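Local coordinates for glycoside hydrolase family protein (Novosphingobium sp. PP1Y, PDB 6Q2F) that probably hydrolyses alpha-L-rhamnosyl linkages, releasing L-rhamnose from rhamnosylated substrates as an alpha-L-rhamnosidase, at residues 41-46 with 929-934; 723-728 with 893-898; 104-109 with 481-486. All coordinates share one frame; numbering follows the deposited sequence.

Contact 1. Residues 41-46 with 929-934; sequences SLEQAF and ELWHPE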
loop_
_atom_site.group_PDB
_atom_site.type_symbol
_atom_site.label_atom_id
_atom_site.label_comp_id
_atom_site.label_asym_id
_atom_site.label_seq_id
_atom_site.Cartn_x
_atom_site.Cartn_y
_atom_site.Cartn_z
ATOM N N SER A 41 -19.146 0.468 29.717
ATOM C CA SER A 41 -17.990 1.320 29.933
ATOM C C SER A 41 -16.831 0.875 29.054
ATOM O O SER A 41 -16.820 -0.230 28.500
ATOM C CB SER A 41 -17.555 1.272 31.386
ATOM O OG SER A 41 -17.051 -0.016 31.686
ATOM N N LEU A 42 -15.832 1.752 28.944
ATOM C CA LEU A 42 -14.633 1.379 28.210
ATOM C C LEU A 42 -13.924 0.200 28.878
ATOM O O LEU A 42 -13.349 -0.656 28.192
ATOM C CB LEU A 42 -13.700 2.577 28.084
ATOM C CG LEU A 42 -12.521 2.389 27.132
ATOM C CD1 LEU A 42 -13.017 2.100 25.711
ATOM C CD2 LEU A 42 -11.593 3.631 27.175
ATOM N N GLU A 43 -13.980 0.126 30.214
ATOM C CA GLU A 43 -13.367 -0.998 30.918
ATOM C C GLU A 43 -14.056 -2.307 30.570
ATOM O O GLU A 43 -13.392 -3.328 30.368
ATOM C CB GLU A 43 -13.403 -0.775 32.429
ATOM C CG GLU A 43 -12.492 0.350 32.945
ATOM C CD GLU A 43 -13.073 1.741 32.733
ATOM O OE1 GLU A 43 -14.253 1.853 32.343
ATOM O OE2 GLU A 43 -12.340 2.727 32.959
ATOM N N GLN A 44 -15.387 -2.299 30.508
ATOM C CA GLN A 44 -16.122 -3.510 30.152
ATOM C C GLN A 44 -15.882 -3.885 28.697
ATOM O O GLN A 44 -15.651 -5.054 28.380
ATOM C CB GLN A 44 -17.618 -3.320 30.413
ATOM C CG GLN A 44 -17.965 -3.165 31.897
ATOM C CD GLN A 44 -19.388 -2.664 32.127
ATOM O OE1 GLN A 44 -19.883 -1.784 31.413
ATOM N NE2 GLN A 44 -20.051 -3.229 33.135
ATOM N N ALA A 45 -15.939 -2.901 27.792
ATOM C CA ALA A 45 -15.651 -3.189 26.393
ATOM C C ALA A 45 -14.237 -3.732 26.239
ATOM O O ALA A 45 -13.998 -4.642 25.440
ATOM C CB ALA A 45 -15.851 -1.932 25.542
ATOM N N PHE A 46 -13.283 -3.183 27.005
ATOM C CA PHE A 46 -11.911 -3.680 26.926
ATOM C C PHE A 46 -11.816 -5.121 27.398
ATOM O O PHE A 46 -11.047 -5.905 26.838
ATOM C CB PHE A 46 -10.993 -2.779 27.743
ATOM C CG PHE A 46 -9.527 -3.001 27.505
ATOM C CD1 PHE A 46 -8.962 -2.737 26.272
ATOM C CD2 PHE A 46 -8.710 -3.429 28.535
ATOM C CE1 PHE A 46 -7.596 -2.914 26.055
ATOM C CE2 PHE A 46 -7.342 -3.608 28.335
ATOM C CZ PHE A 46 -6.786 -3.344 27.085
ATOM N N GLU A 929 -3.382 4.960 34.231
ATOM C CA GLU A 929 -3.389 3.530 34.494
ATOM C C GLU A 929 -2.857 2.814 33.266
ATOM O O GLU A 929 -3.056 3.272 32.133
ATOM C CB GLU A 929 -4.794 3.010 34.809
ATOM C CG GLU A 929 -5.326 3.403 36.179
ATOM C CD GLU A 929 -6.685 2.779 36.468
ATOM O OE1 GLU A 929 -7.468 2.576 35.508
ATOM O OE2 GLU A 929 -6.960 2.476 37.651
ATOM N N LEU A 930 -2.162 1.700 33.494
ATOM C CA LEU A 930 -1.792 0.826 32.386
ATOM C C LEU A 930 -2.935 -0.124 32.067
ATOM O O LEU A 930 -3.471 -0.781 32.967
ATOM C CB LEU A 930 -0.542 0.009 32.702
ATOM C CG LEU A 930 0.718 0.761 33.085
ATOM C CD1 LEU A 930 1.853 -0.224 33.350
ATOM C CD2 LEU A 930 1.077 1.759 32.011
ATOM N N TRP A 931 -3.298 -0.211 30.786
ATOM C CA TRP A 931 -4.265 -1.191 30.306
ATOM C C TRP A 931 -3.548 -2.209 29.435
ATOM O O TRP A 931 -2.822 -1.838 28.514
ATOM C CB TRP A 931 -5.394 -0.534 29.512
ATOM C CG TRP A 931 -6.306 0.320 30.320
ATOM C CD1 TRP A 931 -5.984 1.044 31.431
ATOM C CD2 TRP A 931 -7.705 0.548 30.084
ATOM N NE1 TRP A 931 -7.096 1.706 31.905
ATOM C CE2 TRP A 931 -8.162 1.422 31.094
ATOM C CE3 TRP A 931 -8.618 0.082 29.127
ATOM C CZ2 TRP A 931 -9.483 1.848 31.172
ATOM C CZ3 TRP A 931 -9.935 0.509 29.199
ATOM C CH2 TRP A 931 -10.357 1.387 30.217
ATOM N N HIS A 932 -3.737 -3.491 29.741
ATOM C CA HIS A 932 -2.998 -4.551 29.074
ATOM C C HIS A 932 -3.909 -5.281 28.105
ATOM O O HIS A 932 -4.893 -5.892 28.543
ATOM C CB HIS A 932 -2.425 -5.535 30.094
ATOM C CG HIS A 932 -1.464 -4.924 31.056
ATOM N ND1 HIS A 932 -0.145 -4.683 30.739
ATOM C CD2 HIS A 932 -1.622 -4.546 32.349
ATOM C CE1 HIS A 932 0.464 -4.169 31.796
ATOM N NE2 HIS A 932 -0.409 -4.075 32.783
ATOM N N PRO A 933 -3.644 -5.254 26.798
ATOM C CA PRO A 933 -4.537 -5.974 25.867
ATOM C C PRO A 933 -4.431 -7.487 25.965
ATOM O O PRO A 933 -5.353 -8.175 25.499
ATOM C CB PRO A 933 -4.105 -5.458 24.483
ATOM C CG PRO A 933 -2.712 -4.915 24.680
ATOM C CD PRO A 933 -2.702 -4.359 26.097
ATOM N N GLU A 934 -3.341 -8.031 26.529
ATOM C CA GLU A 934 -3.255 -9.478 26.731
ATOM C C GLU A 934 -4.405 -9.973 27.586
ATOM O O GLU A 934 -4.935 -11.063 27.356
ATOM C CB GLU A 934 -1.935 -9.876 27.398
ATOM C CG GLU A 934 -0.685 -9.815 26.523
ATOM C CD GLU A 934 -0.101 -8.414 26.433
ATOM O OE1 GLU A 934 -0.800 -7.461 26.826
ATOM O OE2 GLU A 934 1.044 -8.270 25.962
#
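Phe46 and Trp931 form the tight part of this contact, an oblique aromatic pair with ring centroids 5.1 Å apart and planes at 52°. Trp931 CE3 lies over one face of the Phe46 ring, toward its rim, and approaches Phe46 CD2 to 3.6 Å. With CG anti to the backbone N (chi1 -167°), Phe46 projects from the helix across the strand end, so its CE2 reaches 3.4 Å from His932 O and its CZ 3.7 Å from Pro933 CA. Leu42 CG packs on the indole, 3.8 Å from Trp931 CZ3. Phenylalanine suits this place because its ring has no polar atom to satisfy and covers tryptophan and proline together. An alanine at Phe46 would remove this ring and probably loosen the seating of Trp931 and the packing on Leu724 of helix 712-726.

Toward solvent the contact thins out. Glu43, its chain bent at chi2 (79°), lays its CG and carboxylate along the indole edge, OE2 3.5 Å from Trp931 CZ2. No hydrogen bond joins the segments; Ser41 and Gln44 start the helix with a capping box, Gln44 N donating to Ser41 OG at 3.1 Å. This is a short capped helix packed against an antiparallel sheet.

Contact 2. Residues 723-728 with 893-898; sequences LLLQTG and PFVHRR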
loop_
_atom_site.group_PDB
_atom_site.type_symbol
_atom_site.label_atom_id
_atom_site.label_comp_id
_atom_site.label_asym_id
_atom_site.label_seq_id
_atom_site.Cartn_x
_atom_site.Cartn_y
_atom_site.Cartn_z
ATOM N N LEU A 723 -9.907 -1.808 19.885
ATOM C CA LEU A 723 -10.956 -1.062 20.579
ATOM C C LEU A 723 -10.438 0.288 21.061
ATOM O O LEU A 723 -11.016 1.342 20.745
ATOM C CB LEU A 723 -11.501 -1.880 21.757
ATOM C CG LEU A 723 -12.369 -1.073 22.723
ATOM C CD1 LEU A 723 -13.717 -0.670 22.073
ATOM C CD2 LEU A 723 -12.577 -1.788 24.064
ATOM N N LEU A 724 -9.345 0.273 21.835
ATOM C CA LEU A 724 -8.801 1.533 22.340
ATOM C C LEU A 724 -8.333 2.418 21.192
ATOM O O LEU A 724 -8.520 3.643 21.224
ATOM C CB LEU A 724 -7.663 1.255 23.307
ATOM C CG LEU A 724 -8.022 0.405 24.547
ATOM C CD1 LEU A 724 -6.890 0.386 25.597
ATOM C CD2 LEU A 724 -9.257 0.984 25.201
ATOM N N LEU A 725 -7.753 1.809 20.147
ATOM C CA LEU A 725 -7.241 2.564 19.012
ATOM C C LEU A 725 -8.343 3.033 18.065
ATOM O O LEU A 725 -8.062 3.766 17.111
ATOM C CB LEU A 725 -6.185 1.733 18.288
ATOM C CG LEU A 725 -4.925 1.649 19.193
ATOM C CD1 LEU A 725 -3.934 0.603 18.678
ATOM C CD2 LEU A 725 -4.233 3.005 19.226
ATOM N N GLN A 726 -9.594 2.676 18.323
ATOM C CA GLN A 726 -10.717 3.309 17.636
ATOM C C GLN A 726 -11.420 4.352 18.491
ATOM O O GLN A 726 -12.293 5.061 17.988
ATOM C CB GLN A 726 -11.745 2.247 17.205
ATOM C CG GLN A 726 -11.218 1.241 16.199
ATOM C CD GLN A 726 -12.188 0.092 15.949
ATOM O OE1 GLN A 726 -13.368 0.167 16.295
ATOM N NE2 GLN A 726 -11.687 -0.980 15.341
ATOM N N THR A 727 -11.078 4.438 19.765
ATOM C CA THR A 727 -11.830 5.241 20.719
ATOM C C THR A 727 -11.530 6.721 20.530
ATOM O O THR A 727 -10.394 7.101 20.254
ATOM C CB THR A 727 -11.493 4.807 22.156
ATOM O OG1 THR A 727 -11.881 3.442 22.320
ATOM C CG2 THR A 727 -12.220 5.665 23.182
ATOM N N GLY A 728 -12.561 7.555 20.669
ATOM C CA GLY A 728 -12.392 8.999 20.463
ATOM C C GLY A 728 -11.785 9.315 19.103
ATOM O O GLY A 728 -12.110 8.698 18.083
ATOM N N PRO A 893 7.648 4.630 19.540
ATOM C CA PRO A 893 6.638 5.470 18.872
ATOM C C PRO A 893 5.319 5.374 19.617
ATOM O O PRO A 893 5.122 4.513 20.475
ATOM C CB PRO A 893 6.546 4.875 17.459
ATOM C CG PRO A 893 6.903 3.406 17.670
ATOM C CD PRO A 893 7.938 3.392 18.788
ATOM N N PHE A 894 4.390 6.266 19.288
ATOM C CA PHE A 894 3.191 6.335 20.107
ATOM C C PHE A 894 2.000 6.768 19.272
ATOM O O PHE A 894 2.141 7.453 18.251
ATOM C CB PHE A 894 3.360 7.325 21.267
ATOM C CG PHE A 894 3.297 8.769 20.830
ATOM C CD1 PHE A 894 4.380 9.363 20.210
ATOM C CD2 PHE A 894 2.154 9.525 21.039
ATOM C CE1 PHE A 894 4.333 10.702 19.828
ATOM C CE2 PHE A 894 2.099 10.857 20.662
ATOM C CZ PHE A 894 3.193 11.444 20.055
ATOM N N VAL A 895 0.819 6.381 19.755
ATOM C CA VAL A 895 -0.453 6.924 19.302
ATOM C C VAL A 895 -1.121 7.599 20.486
ATOM O O VAL A 895 -1.044 7.105 21.630
ATOM C CB VAL A 895 -1.367 5.842 18.699
ATOM C CG1 VAL A 895 -2.683 6.463 18.276
ATOM C CG2 VAL A 895 -0.669 5.176 17.494
ATOM N N HIS A 896 -1.787 8.717 20.204
ATOM C CA HIS A 896 -2.531 9.493 21.186
ATOM C C HIS A 896 -3.970 9.557 20.713
ATOM O O HIS A 896 -4.244 10.088 19.631
ATOM C CB HIS A 896 -1.951 10.909 21.342
ATOM C CG HIS A 896 -2.615 11.743 22.395
ATOM N ND1 HIS A 896 -2.232 13.047 22.666
ATOM C CD2 HIS A 896 -3.633 11.470 23.244
ATOM C CE1 HIS A 896 -3.002 13.543 23.620
ATOM N NE2 HIS A 896 -3.844 12.599 24.004
ATOM N N ARG A 897 -4.878 9.015 21.512
ATOM C CA ARG A 897 -6.311 9.073 21.264
ATOM C C ARG A 897 -6.961 9.972 22.304
ATOM O O ARG A 897 -6.486 10.060 23.439
ATOM C CB ARG A 897 -6.905 7.655 21.324
ATOM C CG ARG A 897 -6.478 6.783 20.136
ATOM C CD ARG A 897 -7.674 6.622 19.244
ATOM N NE ARG A 897 -7.319 6.709 17.866
ATOM C CZ ARG A 897 -8.201 6.863 16.901
ATOM N NH1 ARG A 897 -9.500 6.968 17.178
ATOM N NH2 ARG A 897 -7.767 6.927 15.662
ATOM N N ARG A 898 -8.042 10.645 21.927
ATOM C CA ARG A 898 -8.696 11.547 22.864
ATOM C C ARG A 898 -10.209 11.514 22.721
ATOM O O ARG A 898 -10.756 11.492 21.616
ATOM C CB ARG A 898 -8.197 12.999 22.713
ATOM C CG ARG A 898 -9.113 14.044 23.383
ATOM C CD ARG A 898 -8.562 15.467 23.251
ATOM N NE ARG A 898 -7.234 15.549 23.837
ATOM C CZ ARG A 898 -6.365 16.518 23.580
ATOM N NH1 ARG A 898 -6.696 17.499 22.750
ATOM N NH2 ARG A 898 -5.175 16.517 24.171
HETATM O O HOH W 1 -5.222 5.123 16.063
#
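The hydrogen bonding across this contact rests on Arg897, whose NH1 donates to Thr727 O at 3.2 Å along a nearly straight line (173°). The acceptor lies in the guanidinium plane, whereas the donor stands well above the plane of the Thr727 carbonyl. NH1 has a second partner in Asn639 OD1. Thr727 is itself steadied, as its OG1 donates to Leu723 O at 2.8 Å near the end of helix 712-726. Water 1 weakly bridges Leu725 O and Arg897 NH2.

Electrostatic contact adds to this. Leu725 O sits over the centre of one guanidinium face, 3.1 Å from Arg897 CZ, too far off the N-H directions to bond. To fit here the arginine chain bends at chi2 and chi3, and Arg897 CD is pressed to 2.9 Å from Thr727 O.

Apolar packing is modest: Leu725 CD2 meets Val895 CG1 at 3.9 Å, two branched side chains crossing obliquely, each also touching Tyr906 of strand 902-908.

Backbone against backbone, Gly728 CA makes a C-H...O contact of 3.2 Å with Arg898 O. Its phi is positive, and a beta carbon would collide with that oxygen, so glycine suits both conditions.

Carbonyl oxygens at and just past the end of helix 712-726 are partly negative, so their cluster around this buried guanidinium would probably stabilise its positive charge.

Contact 3. Residues 104-109 with 481-486; sequences VYMTPE and GMYKDA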
loop_
_atom_site.group_PDB
_atom_site.type_symbol
_atom_site.label_atom_id
_atom_site.label_comp_id
_atom_site.label_asym_id
_atom_site.label_seq_id
_atom_site.Cartn_x
_atom_site.Cartn_y
_atom_site.Cartn_z
ATOM N N VAL A 104 -17.226 -24.115 -9.730
ATOM C CA VAL A 104 -16.803 -23.109 -10.700
ATOM C C VAL A 104 -17.557 -21.809 -10.441
ATOM O O VAL A 104 -18.793 -21.797 -10.339
ATOM C CB VAL A 104 -17.019 -23.613 -12.135
ATOM C CG1 VAL A 104 -16.699 -22.514 -13.156
ATOM C CG2 VAL A 104 -16.130 -24.841 -12.367
ATOM N N TYR A 105 -16.810 -20.710 -10.382
ATOM C CA TYR A 105 -17.329 -19.377 -10.087
ATOM C C TYR A 105 -18.632 -19.068 -10.821
ATOM O O TYR A 105 -18.692 -19.145 -12.049
ATOM C CB TYR A 105 -16.259 -18.353 -10.464
ATOM C CG TYR A 105 -16.649 -16.920 -10.184
ATOM C CD1 TYR A 105 -16.615 -16.417 -8.897
ATOM C CD2 TYR A 105 -17.005 -16.058 -11.210
ATOM C CE1 TYR A 105 -16.950 -15.084 -8.626
ATOM C CE2 TYR A 105 -17.319 -14.711 -10.949
ATOM C CZ TYR A 105 -17.298 -14.260 -9.657
ATOM O OH TYR A 105 -17.631 -12.967 -9.392
HETATM N N MSE A 106 -19.660 -18.713 -10.049
HETATM C CA MSE A 106 -20.986 -18.308 -10.513
HETATM C C MSE A 106 -21.849 -19.399 -11.159
HETATM O O MSE A 106 -22.894 -19.071 -11.694
HETATM C CB MSE A 106 -20.902 -17.119 -11.500
HETATM C CG MSE A 106 -20.609 -15.763 -10.797
HETATM SE SE MSE A 106 -22.008 -15.164 -9.558
HETATM C CE MSE A 106 -20.939 -13.959 -8.413
ATOM N N THR A 107 -21.429 -20.667 -11.122
ATOM C CA THR A 107 -22.345 -21.744 -11.468
ATOM C C THR A 107 -23.328 -21.972 -10.321
ATOM O O THR A 107 -23.077 -21.553 -9.188
ATOM C CB THR A 107 -21.598 -23.044 -11.750
ATOM O OG1 THR A 107 -20.852 -23.414 -10.589
ATOM C CG2 THR A 107 -20.669 -22.890 -12.958
ATOM N N PRO A 108 -24.465 -22.629 -10.594
ATOM C CA PRO A 108 -25.438 -22.877 -9.513
ATOM C C PRO A 108 -24.840 -23.406 -8.216
ATOM O O PRO A 108 -25.116 -22.845 -7.152
ATOM C CB PRO A 108 -26.401 -23.872 -10.166
ATOM C CG PRO A 108 -26.469 -23.343 -11.608
ATOM C CD PRO A 108 -25.034 -22.966 -11.916
ATOM N N GLU A 109 -23.993 -24.435 -8.265
ATOM C CA GLU A 109 -23.454 -24.979 -7.021
ATOM C C GLU A 109 -22.534 -23.987 -6.329
ATOM O O GLU A 109 -22.534 -23.900 -5.096
ATOM C CB GLU A 109 -22.722 -26.294 -7.274
ATOM C CG GLU A 109 -22.483 -27.101 -5.979
ATOM C CD GLU A 109 -22.106 -28.556 -6.236
ATOM O OE1 GLU A 109 -21.669 -29.231 -5.277
ATOM O OE2 GLU A 109 -22.246 -29.023 -7.386
ATOM N N GLY A 481 -25.239 -6.789 -8.974
ATOM C CA GLY A 481 -26.370 -7.609 -9.404
ATOM C C GLY A 481 -26.068 -9.100 -9.417
ATOM O O GLY A 481 -26.917 -9.914 -9.056
HETATM N N MSE A 482 -24.874 -9.482 -9.849
HETATM C CA MSE A 482 -24.500 -10.885 -9.841
HETATM C C MSE A 482 -24.511 -11.458 -8.428
HETATM O O MSE A 482 -24.958 -12.585 -8.229
HETATM C CB MSE A 482 -23.108 -11.080 -10.461
HETATM C CG MSE A 482 -23.071 -10.865 -11.982
HETATM SE SE MSE A 482 -21.266 -10.509 -12.614
HETATM C CE MSE A 482 -20.282 -11.761 -11.461
ATOM N N TYR A 483 -24.046 -10.671 -7.441
ATOM C CA TYR A 483 -24.007 -11.177 -6.071
ATOM C C TYR A 483 -25.376 -11.151 -5.409
ATOM O O TYR A 483 -25.669 -12.015 -4.576
ATOM C CB TYR A 483 -22.976 -10.404 -5.242
ATOM C CG TYR A 483 -21.626 -11.038 -5.416
ATOM C CD1 TYR A 483 -21.224 -12.086 -4.601
ATOM C CD2 TYR A 483 -20.793 -10.670 -6.468
ATOM C CE1 TYR A 483 -20.006 -12.709 -4.788
ATOM C CE2 TYR A 483 -19.577 -11.290 -6.660
ATOM C CZ TYR A 483 -19.188 -12.320 -5.813
ATOM O OH TYR A 483 -17.982 -12.942 -5.993
ATOM N N LYS A 484 -26.231 -10.194 -5.782
ATOM C CA LYS A 484 -27.622 -10.248 -5.337
ATOM C C LYS A 484 -28.336 -11.465 -5.900
ATOM O O LYS A 484 -29.203 -12.048 -5.237
ATOM C CB LYS A 484 -28.352 -8.966 -5.742
ATOM C CG LYS A 484 -27.986 -7.773 -4.863
ATOM C CD LYS A 484 -28.253 -6.474 -5.558
ATOM C CE LYS A 484 -29.691 -6.024 -5.450
ATOM N NZ LYS A 484 -29.761 -4.507 -5.551
ATOM N N ASP A 485 -28.010 -11.853 -7.125
ATOM C CA ASP A 485 -28.580 -13.087 -7.638
ATOM C C ASP A 485 -27.994 -14.293 -6.914
ATOM O O ASP A 485 -28.730 -15.206 -6.516
ATOM C CB ASP A 485 -28.352 -13.172 -9.139
ATOM C CG ASP A 485 -28.596 -14.559 -9.670
ATOM O OD1 ASP A 485 -29.779 -14.933 -9.821
ATOM O OD2 ASP A 485 -27.603 -15.265 -9.945
ATOM N N ALA A 486 -26.680 -14.298 -6.699
ATOM C CA ALA A 486 -26.045 -15.446 -6.045
ATOM C C ALA A 486 -26.501 -15.589 -4.595
ATOM O O ALA A 486 -27.001 -16.645 -4.190
ATOM C CB ALA A 486 -24.523 -15.310 -6.110
HETATM O O HOH W 2 -15.997 -12.118 -7.125
#
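Val104 O is held by two donors of one residue: Thr107 OG1 at 2.6 Å, in the carbonyl plane and on a lone pair, and Thr107 N at 3.0 Å. The second bond closes a type II beta turn from Val104 to Thr107, which leads into helix 108-124, with Thr107 at the N-cap. That helix and helix 469-487 belong to the (beta/alpha)8 barrel: the first runs between strands 85-91 and 127-131, the second comes before strand 497-502. Threonine suits its corner because one short side chain can reach back to the carbonyl that its own backbone N-H already binds.

Met106 occupies the third position of the turn with a positive phi of 69°, a conformation more often taken there by glycine. From it the long, flexible side chain, present as selenomethionine, bends at chi2 and brings its end against helix 469-487. On the way its CG lies over one face of the Tyr105 ring, near the rim. Its SE passes 4.3 Å from Ala486 CB, a small residue that lets the turn come close to the helix. Met482, also selenomethionine, extends from the helix to meet it, the two methyl carbons Met106 CE and Met482 CE standing 3.8 Å apart, and Met482 CE touches Tyr105 OH.

The polar ends of the two tyrosines converge beside this apolar patch. Tyr105, with CG anti to the backbone N (chi1 -179°), and Tyr483 cross at about a right angle, and water 2 bonds both hydroxyls, 2.9 Å from Tyr105 OH and a short 2.4 Å from Tyr483 OH. Edge-to-face rings of Tyr479 and Phe114 help hold Tyr483 in place. Against its face rests Met106 CE in a CH-pi contact, 3.6 Å from the ring centroid and 19° off the normal.

In the fold
From the N terminus, residues 41-46 open the longest loop, which contact 1 closes at residues 929-934. Contacts 3 and 2 are nested inside it, one after the other: 104-109 meets 481-486 before the chain reaches 723-728, which pairs with 893-898, and no loops cross. Contact 3 ties the turn before helix 108-124 to helix 469-487, both helices belonging to the (beta/alpha)8 barrel. Contacts 1 and 2 instead fasten helices 42-47 and 712-726 to a single antiparallel sheet, and they touch each other, with Leu723 packed on Ala45 and Phe46. Their centres lie about 12 Å apart, whereas the centre of contact 3 is more than 40 Å from either.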